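Local coordinates for iminosuccinate reductase (Paracoccus denitrificans, PDB 6RQA), which catalyses the NADH-dependent reduction of iminosuccinate to L-aspartate, which regenerates the amino-group donor of the beta-hydroxyaspartate cycle during glyoxylate assimilation, at residues Asp213-Ile218 against Thr235-Met240; Leu87-Tyr92 against Thr107-Asp112; Gly32-Glu37 against Gln324-Leu329. One frame throughout, in Å; residues are numbered along the deposited sequence.

Contact 1: Asp213-Ile218 against Thr235-Met240. With NAD (nicotinamide-adenine-dinucleotide), chain C.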
loop_
_atom_site.group_PDB
_atom_site.type_symbol
_atom_site.label_atom_id
_atom_site.label_comp_id
_atom_site.label_asym_id
_atom_site.label_seq_id
_atom_site.Cartn_x
_atom_site.Cartn_y
_atom_site.Cartn_z
ATOM N N ASP A 213 -11.255 -17.802 33.444
ATOM C CA ASP A 213 -12.515 -17.671 32.725
ATOM C C ASP A 213 -12.331 -16.960 31.392
ATOM O O ASP A 213 -13.030 -17.275 30.422
ATOM C CB ASP A 213 -13.531 -16.925 33.591
ATOM C CG ASP A 213 -13.606 -17.477 35.003
ATOM O OD1 ASP A 213 -13.529 -18.714 35.164
ATOM O OD2 ASP A 213 -13.733 -16.674 35.952
ATOM N N VAL A 214 -11.406 -16.007 31.328
ATOM C CA VAL A 214 -11.035 -15.328 30.093
ATOM C C VAL A 214 -9.540 -15.518 29.890
ATOM O O VAL A 214 -8.747 -15.257 30.803
ATOM C CB VAL A 214 -11.399 -13.832 30.129
ATOM C CG1 VAL A 214 -10.866 -13.126 28.892
ATOM C CG2 VAL A 214 -12.904 -13.657 30.239
ATOM N N ILE A 215 -9.158 -15.977 28.702
ATOM C CA ILE A 215 -7.765 -16.240 28.362
ATOM C C ILE A 215 -7.384 -15.357 27.184
ATOM O O ILE A 215 -8.107 -15.301 26.183
ATOM C CB ILE A 215 -7.528 -17.726 28.031
ATOM C CG1 ILE A 215 -7.863 -18.603 29.240
ATOM C CG2 ILE A 215 -6.090 -17.954 27.594
ATOM C CD1 ILE A 215 -7.663 -20.082 28.993
ATOM N N VAL A 216 -6.254 -14.666 27.308
ATOM C CA VAL A 216 -5.721 -13.813 26.252
ATOM C C VAL A 216 -4.291 -14.251 25.972
ATOM O O VAL A 216 -3.425 -14.151 26.849
ATOM C CB VAL A 216 -5.765 -12.324 26.631
ATOM C CG1 VAL A 216 -5.061 -11.491 25.574
ATOM C CG2 VAL A 216 -7.204 -11.866 26.807
ATOM N N SER A 217 -4.048 -14.737 24.758
ATOM C CA SER A 217 -2.724 -15.163 24.324
ATOM C C SER A 217 -2.175 -14.147 23.333
ATOM O O SER A 217 -2.884 -13.728 22.411
ATOM C CB SER A 217 -2.774 -16.556 23.691
ATOM O OG SER A 217 -3.674 -16.588 22.596
ATOM N N ILE A 218 -0.916 -13.756 23.524
ATOM C CA ILE A 218 -0.301 -12.704 22.721
ATOM C C ILE A 218 1.172 -13.052 22.504
ATOM O O ILE A 218 2.066 -12.215 22.678
ATOM C CB ILE A 218 -0.506 -11.328 23.397
ATOM C CG1 ILE A 218 -0.060 -10.170 22.494
ATOM C CG2 ILE A 218 0.135 -11.283 24.792
ATOM C CD1 ILE A 218 -0.959 -9.944 21.306
ATOM N N THR A 235 -15.089 -20.883 29.150
ATOM C CA THR A 235 -13.865 -20.135 28.909
ATOM C C THR A 235 -13.976 -19.390 27.586
ATOM O O THR A 235 -14.461 -19.941 26.596
ATOM C CB THR A 235 -12.642 -21.063 28.884
ATOM O OG1 THR A 235 -12.521 -21.738 30.143
ATOM C CG2 THR A 235 -11.369 -20.275 28.615
ATOM N N HIS A 236 -13.532 -18.136 27.582
ATOM C CA HIS A 236 -13.359 -17.363 26.359
ATOM C C HIS A 236 -11.871 -17.155 26.113
ATOM O O HIS A 236 -11.153 -16.679 26.997
ATOM C CB HIS A 236 -14.071 -16.013 26.441
ATOM C CG HIS A 236 -13.710 -15.078 25.329
ATOM N ND1 HIS A 236 -13.912 -15.388 24.001
ATOM C CD2 HIS A 236 -13.148 -13.846 25.346
ATOM C CE1 HIS A 236 -13.495 -14.385 23.248
ATOM N NE2 HIS A 236 -13.027 -13.437 24.039
ATOM N N ILE A 237 -11.416 -17.510 24.915
ATOM C CA ILE A 237 -10.006 -17.442 24.553
ATOM C C ILE A 237 -9.851 -16.375 23.478
ATOM O O ILE A 237 -10.353 -16.529 22.358
ATOM C CB ILE A 237 -9.476 -18.797 24.066
ATOM C CG1 ILE A 237 -9.792 -19.892 25.086
ATOM C CG2 ILE A 237 -7.978 -18.718 23.810
ATOM C CD1 ILE A 237 -9.376 -21.279 24.643
ATOM N N ALA A 238 -9.152 -15.294 23.812
ATOM C CA ALA A 238 -8.854 -14.226 22.860
ATOM C C ALA A 238 -7.457 -14.483 22.304
ATOM O O ALA A 238 -6.453 -14.039 22.862
ATOM C CB ALA A 238 -8.962 -12.858 23.523
ATOM N N ALA A 239 -7.398 -15.217 21.193
ATOM C CA ALA A 239 -6.131 -15.549 20.548
ATOM C C ALA A 239 -5.701 -14.380 19.671
ATOM O O ALA A 239 -6.302 -14.124 18.623
ATOM C CB ALA A 239 -6.266 -16.832 19.732
ATOM N N MET A 240 -4.656 -13.670 20.094
ATOM C CA MET A 240 -4.206 -12.470 19.407
ATOM C C MET A 240 -2.818 -12.589 18.796
ATOM O O MET A 240 -2.430 -11.709 18.021
ATOM C CB MET A 240 -4.218 -11.270 20.368
ATOM C CG MET A 240 -5.512 -11.102 21.149
ATOM S SD MET A 240 -6.929 -10.741 20.097
ATOM C CE MET A 240 -6.424 -9.183 19.369
HETATM P PA NAD C . 7.158 -9.711 21.908
HETATM O O1A NAD C . 8.232 -10.437 21.147
HETATM O O2A NAD C . 7.224 -8.514 22.802
HETATM O O5B NAD C . 6.799 -10.960 23.057
HETATM C C5B NAD C . 6.797 -12.151 22.370
HETATM C C4B NAD C . 6.407 -13.254 23.318
HETATM O O4B NAD C . 6.239 -14.442 22.568
HETATM C C3B NAD C . 7.615 -13.451 24.229
HETATM O O3B NAD C . 7.381 -12.615 25.316
HETATM C C2B NAD C . 7.498 -14.937 24.586
HETATM O O2B NAD C . 6.663 -15.151 25.674
HETATM C C1B NAD C . 6.776 -15.533 23.312
HETATM N N9A NAD C . 7.730 -16.202 22.421
HETATM C C8A NAD C . 8.860 -15.694 21.754
HETATM N N7A NAD C . 9.485 -16.616 21.021
HETATM C C5A NAD C . 8.730 -17.787 21.211
HETATM C C6A NAD C . 8.865 -19.110 20.711
HETATM N N6A NAD C . 9.895 -19.410 19.872
HETATM N N1A NAD C . 7.964 -20.082 21.068
HETATM C C2A NAD C . 6.958 -19.701 21.917
HETATM N N3A NAD C . 6.701 -18.493 22.466
HETATM C C4A NAD C . 7.627 -17.548 22.084
HETATM O O3 NAD C . 6.028 -9.732 20.761
HETATM P PN NAD C . 4.851 -8.686 20.954
HETATM O O1N NAD C . 4.181 -8.526 22.297
HETATM O O2N NAD C . 5.249 -7.662 19.952
HETATM O O5D NAD C . 3.469 -9.340 20.039
HETATM C C5D NAD C . 3.532 -10.696 20.160
HETATM C C4D NAD C . 2.649 -11.306 19.101
HETATM O O4D NAD C . 1.510 -10.439 18.905
HETATM C C3D NAD C . 3.460 -11.298 17.771
HETATM O O3D NAD C . 3.350 -12.577 17.256
HETATM C C2D NAD C . 2.705 -10.269 16.910
HETATM O O2D NAD C . 2.569 -10.634 15.579
HETATM C C1D NAD C . 1.294 -10.413 17.530
HETATM N N1N NAD C . 0.481 -9.169 17.225
HETATM C C2N NAD C . -0.824 -9.378 16.884
HETATM C C3N NAD C . -1.637 -8.285 16.589
HETATM C C7N NAD C . -3.050 -8.604 16.229
HETATM O O7N NAD C . -3.858 -7.729 15.940
HETATM N N7N NAD C . -3.400 -9.932 16.238
HETATM C C4N NAD C . -1.107 -6.996 16.643
HETATM C C5N NAD C . 0.226 -6.813 16.991
HETATM C C6N NAD C . 1.032 -7.919 17.287
#
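Ile215 and Thr235 meet by their methyl ends on one face of a parallel strand pair, CD1 of Ile215 lying 3.7 Å from CG2 of Thr235 as the two side chains cross obliquely. The extended isoleucine chain, CG1 anti to the carbonyl carbon (chi1 -61°), carries CD1 back to the threonine. On the same face, OG of Ser217 sits 3.4 Å from CA of Ala239 and is hydrogen-bonded to Glu249. Val214, Val216, His236 and Ala238 line the other face, where helix 125-143 packs; CG2 of Val216 comes 3.9 Å from CB of Ala238. The buried His236 ring turns its polar atoms outside the pair, ND1 to Thr308 and NE2 to Ser139. Five backbone hydrogen bonds zip the strands together, from His236 N to Asp213 O through to Met240 N on Ser217 O (2.9 Å). These are neighbouring strands of the parallel sheet in the Rossmann-type NAD-binding domain, and their C-terminal ends open on the cofactor. There CD1 of Ile218 reaches CB of Met240 at 3.6 Å and O4D of NAD at 3.5 Å. The carboxamide N7N of NAD donates to Met240 O (2.7 Å, 134° at the hydrogen). A largely apolar pair, held by main-chain bonds, thus offers the carboxamide a main-chain acceptor just past the strand, one of several bonds that hold NAD.

Contact 2: Leu87-Tyr92 against Thr107-Asp112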
loop_
_atom_site.group_PDB
_atom_site.type_symbol
_atom_site.label_atom_id
_atom_site.label_comp_id
_atom_site.label_asym_id
_atom_site.label_seq_id
_atom_site.Cartn_x
_atom_site.Cartn_y
_atom_site.Cartn_z
ATOM N N LEU A 87 -4.574 3.957 5.070
ATOM C CA LEU A 87 -3.842 2.713 5.250
ATOM C C LEU A 87 -2.819 2.895 6.361
ATOM O O LEU A 87 -2.475 4.019 6.739
ATOM C CB LEU A 87 -3.136 2.280 3.961
ATOM C CG LEU A 87 -1.869 3.073 3.615
ATOM C CD1 LEU A 87 -0.951 2.257 2.727
ATOM C CD2 LEU A 87 -2.203 4.403 2.952
ATOM N N LYS A 88 -2.334 1.770 6.874
ATOM C CA LYS A 88 -1.155 1.738 7.727
ATOM C C LYS A 88 -0.033 1.055 6.961
ATOM O O LYS A 88 -0.222 -0.040 6.420
ATOM C CB LYS A 88 -1.423 1.005 9.044
ATOM C CG LYS A 88 -0.279 1.136 10.046
ATOM C CD LYS A 88 -0.583 0.449 11.370
ATOM C CE LYS A 88 -0.523 -1.063 11.241
ATOM N NZ LYS A 88 -0.802 -1.735 12.538
ATOM N N ALA A 89 1.122 1.710 6.900
ATOM C CA ALA A 89 2.284 1.188 6.202
ATOM C C ALA A 89 3.406 0.931 7.196
ATOM O O ALA A 89 3.533 1.626 8.208
ATOM C CB ALA A 89 2.758 2.154 5.110
ATOM N N GLY A 90 4.220 -0.077 6.898
ATOM C CA GLY A 90 5.313 -0.455 7.770
ATOM C C GLY A 90 5.381 -1.951 7.980
ATOM O O GLY A 90 4.938 -2.722 7.124
ATOM N N GLY A 91 5.932 -2.377 9.114
ATOM C CA GLY A 91 6.016 -3.793 9.405
ATOM C C GLY A 91 6.997 -4.162 10.499
ATOM O O GLY A 91 7.016 -3.540 11.566
ATOM N N TYR A 92 7.825 -5.172 10.239
ATOM C CA TYR A 92 8.659 -5.790 11.263
ATOM C C TYR A 92 10.107 -5.813 10.797
ATOM O O TYR A 92 10.421 -6.435 9.777
ATOM C CB TYR A 92 8.169 -7.208 11.571
ATOM C CG TYR A 92 8.881 -7.882 12.721
ATOM C CD1 TYR A 92 8.510 -7.625 14.035
ATOM C CD2 TYR A 92 9.912 -8.783 12.496
ATOM C CE1 TYR A 92 9.152 -8.241 15.091
ATOM C CE2 TYR A 92 10.560 -9.404 13.547
ATOM C CZ TYR A 92 10.176 -9.128 14.843
ATOM O OH TYR A 92 10.815 -9.743 15.895
ATOM N N THR A 107 2.999 3.313 10.361
ATOM C CA THR A 107 2.524 4.685 10.237
ATOM C C THR A 107 1.192 4.676 9.505
ATOM O O THR A 107 1.060 4.019 8.468
ATOM C CB THR A 107 3.536 5.554 9.482
ATOM O OG1 THR A 107 4.822 5.435 10.101
ATOM C CG2 THR A 107 3.105 7.013 9.496
ATOM N N VAL A 108 0.213 5.398 10.043
ATOM C CA VAL A 108 -1.116 5.485 9.450
ATOM C C VAL A 108 -1.197 6.757 8.620
ATOM O O VAL A 108 -0.841 7.844 9.096
ATOM C CB VAL A 108 -2.214 5.462 10.526
ATOM C CG1 VAL A 108 -3.589 5.525 9.873
ATOM C CG2 VAL A 108 -2.088 4.219 11.390
ATOM N N PHE A 109 -1.656 6.623 7.378
ATOM C CA PHE A 109 -1.887 7.757 6.492
ATOM C C PHE A 109 -3.375 7.824 6.186
ATOM O O PHE A 109 -3.937 6.881 5.619
ATOM C CB PHE A 109 -1.077 7.630 5.201
ATOM C CG PHE A 109 0.392 7.404 5.423
ATOM C CD1 PHE A 109 1.207 8.432 5.869
ATOM C CD2 PHE A 109 0.961 6.165 5.172
ATOM C CE1 PHE A 109 2.562 8.225 6.068
ATOM C CE2 PHE A 109 2.313 5.955 5.369
ATOM C CZ PHE A 109 3.115 6.985 5.818
ATOM N N LEU A 110 -4.010 8.928 6.565
ATOM C CA LEU A 110 -5.424 9.145 6.302
ATOM C C LEU A 110 -5.594 10.022 5.070
ATOM O O LEU A 110 -4.803 10.938 4.829
ATOM C CB LEU A 110 -6.113 9.791 7.507
ATOM C CG LEU A 110 -6.086 8.986 8.809
ATOM C CD1 LEU A 110 -6.828 9.720 9.914
ATOM C CD2 LEU A 110 -6.671 7.603 8.592
ATOM N N PHE A 111 -6.631 9.731 4.288
ATOM C CA PHE A 111 -6.926 10.464 3.069
ATOM C C PHE A 111 -8.360 10.967 3.113
ATOM O O PHE A 111 -9.234 10.350 3.728
ATOM C CB PHE A 111 -6.716 9.593 1.821
ATOM C CG PHE A 111 -5.271 9.361 1.474
ATOM C CD1 PHE A 111 -4.476 8.540 2.258
ATOM C CD2 PHE A 111 -4.709 9.959 0.357
ATOM C CE1 PHE A 111 -3.149 8.326 1.939
ATOM C CE2 PHE A 111 -3.383 9.748 0.031
ATOM C CZ PHE A 111 -2.602 8.930 0.824
ATOM N N ASP A 112 -8.590 12.091 2.458
ATOM C CA ASP A 112 -9.932 12.653 2.369
ATOM C C ASP A 112 -10.767 11.821 1.404
ATOM O O ASP A 112 -10.426 11.741 0.217
ATOM C CB ASP A 112 -9.856 14.105 1.905
ATOM C CG ASP A 112 -11.160 14.853 2.091
ATOM O OD1 ASP A 112 -12.208 14.206 2.290
ATOM O OD2 ASP A 112 -11.134 16.100 2.030
#
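Leu87 and Phe109 form an antiparallel hydrogen-bonded pair, Ala89 and Thr107 a second, and Lys88 and Val108 the non-hydrogen-bonded pair between them, with the strand segments running at 152° to each other. Each hydrogen-bonded pair is closed by two backbone bonds, among them Phe109 N to Leu87 O at 2.8 Å. Leu87, Ala89 and Phe109 share a face. CB of Ala89 touches the edge of the Phe109 ring, 3.8 Å from CE2, while CD2 of Leu87 also lies near the plane of that ring and stands 4.1 Å from CB of Phe109. In Leu87, CG sits between the backbone N and the carbonyl carbon (chi1 75°), and CD2 reaches on to CE1 of Phe111 at 4.2 Å. The two strands make a beta hairpin in the mixed sheet that serves as the dimer interface: Phe109 stacks on Phe109 of the second subunit, and Phe111 meets Tyr72 of that subunit. Lys88 and Val108 occupy the other face, toward the chain's own helix 316-333. The aliphatic part of Lys88 crosses Val108, CG lying 3.8 Å from CG2, before the bend at chi3 (73°) turns CE and NZ away from Val108. Its NZ forms a salt bridge with Asp319 and a hydrogen bond with Thr128, near Arg131 of the NAD site; by similarity, Lys88 is the proton donor/acceptor of the active site.

Contact 3: Gly32-Glu37 against Gln324-Leu329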
loop_
_atom_site.group_PDB
_atom_site.type_symbol
_atom_site.label_atom_id
_atom_site.label_comp_id
_atom_site.label_asym_id
_atom_site.label_seq_id
_atom_site.Cartn_x
_atom_site.Cartn_y
_atom_site.Cartn_z
ATOM N N GLY A 32 -0.661 10.846 25.395
ATOM C CA GLY A 32 -1.455 11.882 26.027
ATOM C C GLY A 32 -2.805 12.130 25.396
ATOM O O GLY A 32 -3.585 12.930 25.926
ATOM N N LEU A 33 -3.102 11.467 24.281
ATOM C CA LEU A 33 -4.370 11.625 23.578
ATOM C C LEU A 33 -5.275 10.410 23.688
ATOM O O LEU A 33 -6.476 10.561 23.914
ATOM C CB LEU A 33 -4.117 11.930 22.098
ATOM C CG LEU A 33 -3.408 13.250 21.789
ATOM C CD1 LEU A 33 -3.011 13.320 20.324
ATOM C CD2 LEU A 33 -4.295 14.427 22.162
ATOM N N MET A 34 -4.728 9.208 23.549
ATOM C CA MET A 34 -5.531 7.996 23.553
ATOM C C MET A 34 -5.685 7.438 24.962
ATOM O O MET A 34 -4.786 7.540 25.800
ATOM C CB MET A 34 -4.911 6.935 22.644
ATOM C CG MET A 34 -5.608 6.803 21.307
ATOM S SD MET A 34 -7.304 6.228 21.495
ATOM C CE MET A 34 -8.056 6.912 20.024
ATOM N N THR A 35 -6.845 6.850 25.210
ATOM C CA THR A 35 -7.165 6.127 26.428
ATOM C C THR A 35 -7.704 4.762 26.037
ATOM O O THR A 35 -8.204 4.581 24.921
ATOM C CB THR A 35 -8.205 6.876 27.276
ATOM O OG1 THR A 35 -9.441 6.960 26.558
ATOM C CG2 THR A 35 -7.723 8.281 27.604
ATOM N N PRO A 36 -7.599 3.768 26.924
ATOM C CA PRO A 36 -8.190 2.456 26.610
ATOM C C PRO A 36 -9.684 2.516 26.335
ATOM O O PRO A 36 -10.197 1.683 25.576
ATOM C CB PRO A 36 -7.873 1.626 27.860
ATOM C CG PRO A 36 -6.639 2.257 28.416
ATOM C CD PRO A 36 -6.797 3.730 28.159
ATOM N N GLU A 37 -10.399 3.479 26.924
ATOM C CA GLU A 37 -11.824 3.618 26.639
ATOM C C GLU A 37 -12.055 4.209 25.253
ATOM O O GLU A 37 -12.956 3.768 24.528
ATOM C CB GLU A 37 -12.498 4.483 27.705
ATOM C CG GLU A 37 -12.348 3.974 29.132
ATOM C CD GLU A 37 -11.132 4.546 29.840
ATOM O OE1 GLU A 37 -10.175 4.956 29.151
ATOM O OE2 GLU A 37 -11.139 4.593 31.088
ATOM N N GLN A 324 -7.970 8.077 13.288
ATOM C CA GLN A 324 -8.890 9.182 13.044
ATOM C C GLN A 324 -9.300 9.854 14.348
ATOM O O GLN A 324 -9.377 11.085 14.423
ATOM C CB GLN A 324 -10.120 8.689 12.280
ATOM C CG GLN A 324 -11.240 9.717 12.157
ATOM C CD GLN A 324 -10.813 10.976 11.418
ATOM O OE1 GLN A 324 -9.824 10.980 10.683
ATOM N NE2 GLN A 324 -11.562 12.054 11.611
ATOM N N ALA A 325 -9.558 9.059 15.389
ATOM C CA ALA A 325 -9.883 9.630 16.692
ATOM C C ALA A 325 -8.711 10.417 17.266
ATOM O O ALA A 325 -8.916 11.437 17.936
ATOM C CB ALA A 325 -10.306 8.524 17.657
ATOM N N VAL A 326 -7.481 9.967 17.010
ATOM C CA VAL A 326 -6.303 10.677 17.502
ATOM C C VAL A 326 -6.180 12.041 16.835
ATOM O O VAL A 326 -5.858 13.040 17.491
ATOM C CB VAL A 326 -5.040 9.823 17.290
ATOM C CG1 VAL A 326 -3.791 10.687 17.341
ATOM C CG2 VAL A 326 -4.966 8.734 18.340
ATOM N N VAL A 327 -6.429 12.108 15.525
ATOM C CA VAL A 327 -6.362 13.385 14.821
ATOM C C VAL A 327 -7.403 14.352 15.371
ATOM O O VAL A 327 -7.143 15.554 15.513
ATOM C CB VAL A 327 -6.527 13.172 13.305
ATOM C CG1 VAL A 327 -6.459 14.499 12.567
ATOM C CG2 VAL A 327 -5.461 12.226 12.785
ATOM N N GLU A 328 -8.594 13.843 15.699
ATOM C CA GLU A 328 -9.634 14.693 16.272
ATOM C C GLU A 328 -9.186 15.281 17.604
ATOM O O GLU A 328 -9.348 16.481 17.854
ATOM C CB GLU A 328 -10.931 13.898 16.446
ATOM C CG GLU A 328 -11.479 13.264 15.174
ATOM C CD GLU A 328 -12.283 14.227 14.320
ATOM O OE1 GLU A 328 -12.043 15.449 14.393
ATOM O OE2 GLU A 328 -13.167 13.754 13.574
ATOM N N LEU A 329 -8.617 14.445 18.475
ATOM C CA LEU A 329 -8.140 14.930 19.767
ATOM C C LEU A 329 -6.940 15.855 19.604
ATOM O O LEU A 329 -6.812 16.847 20.332
ATOM C CB LEU A 329 -7.787 13.749 20.670
ATOM C CG LEU A 329 -8.945 12.817 21.023
ATOM C CD1 LEU A 329 -8.425 11.498 21.565
ATOM C CD2 LEU A 329 -9.871 13.484 22.027
#
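Leu33 packs against Val326 and Leu329 where it and the turn after it lie against helix 316-333. The two methyls of Leu33 divide the work. CD1 faces Val326, 4.1 Å from its CG1, with the side chains crossing at about a right angle; CD2 stands 3.9 Å from CB of Leu329, and those two leucines slide past each other in opposite directions. Met34 adds a second patch one residue on. Its CG packs 3.6 Å from CG2 of Val326, and the bend at chi2 (-64°) carries the CE methyl on to Ala325, whose CB is 3.6 Å from CE. CE also touches CG2 of Val326, so that one valine methyl is met at two points along the methionine chain. Helix 125-143 extends the cluster, with Leu130 against Met34 and Leu127 against Val326. Cutting Leu33 back to an alanine is likely to open a gap between Val326 and Leu329, since both leucine branches that reach them would be gone.

Polar bonds here serve each segment rather than the joint. OG1 of Thr35 N-caps helix 36-51 by bonding to the backbone N of Ala38. On the other segment, Leu329 N bonds to Ala325 O at 3.1 Å in the regular helical pattern, and NE2 of Gln324 makes a weak bond to OE2 of Glu328. The contact therefore joins the N-terminal turn leading into helix 36-51 to a helix near the C-terminus, with 286 residues between them, through side-chain shape and dispersion forces. Without directional bonds between the segments, their fit rests on the leucine branches, the methionine CG and its CE methyl packing on Val326 and its neighbours.

All three contacts are largely buried, but contact 1 lies deepest, and contact 3 includes the partly exposed Leu329 and Ala325. Contacts 1 and 2 pair strands by backbone hydrogen bonds, parallel in the nucleotide-binding sheet and antiparallel in the sheet that meets the second subunit; contact 3 has apolar packing and no hydrogen bond between its segments. Contacts 1 and 2 lie on opposite sides of the chain's centre, their centres 28 Å apart. Contacts 2 and 3 touch, Leu110 packing on Gln324 and Val327, so helix 316-333 links the dimer sheet to the N-terminal segment. Contact 1 meets NAD directly, whereas contact 2 supplies the probable catalytic lysine.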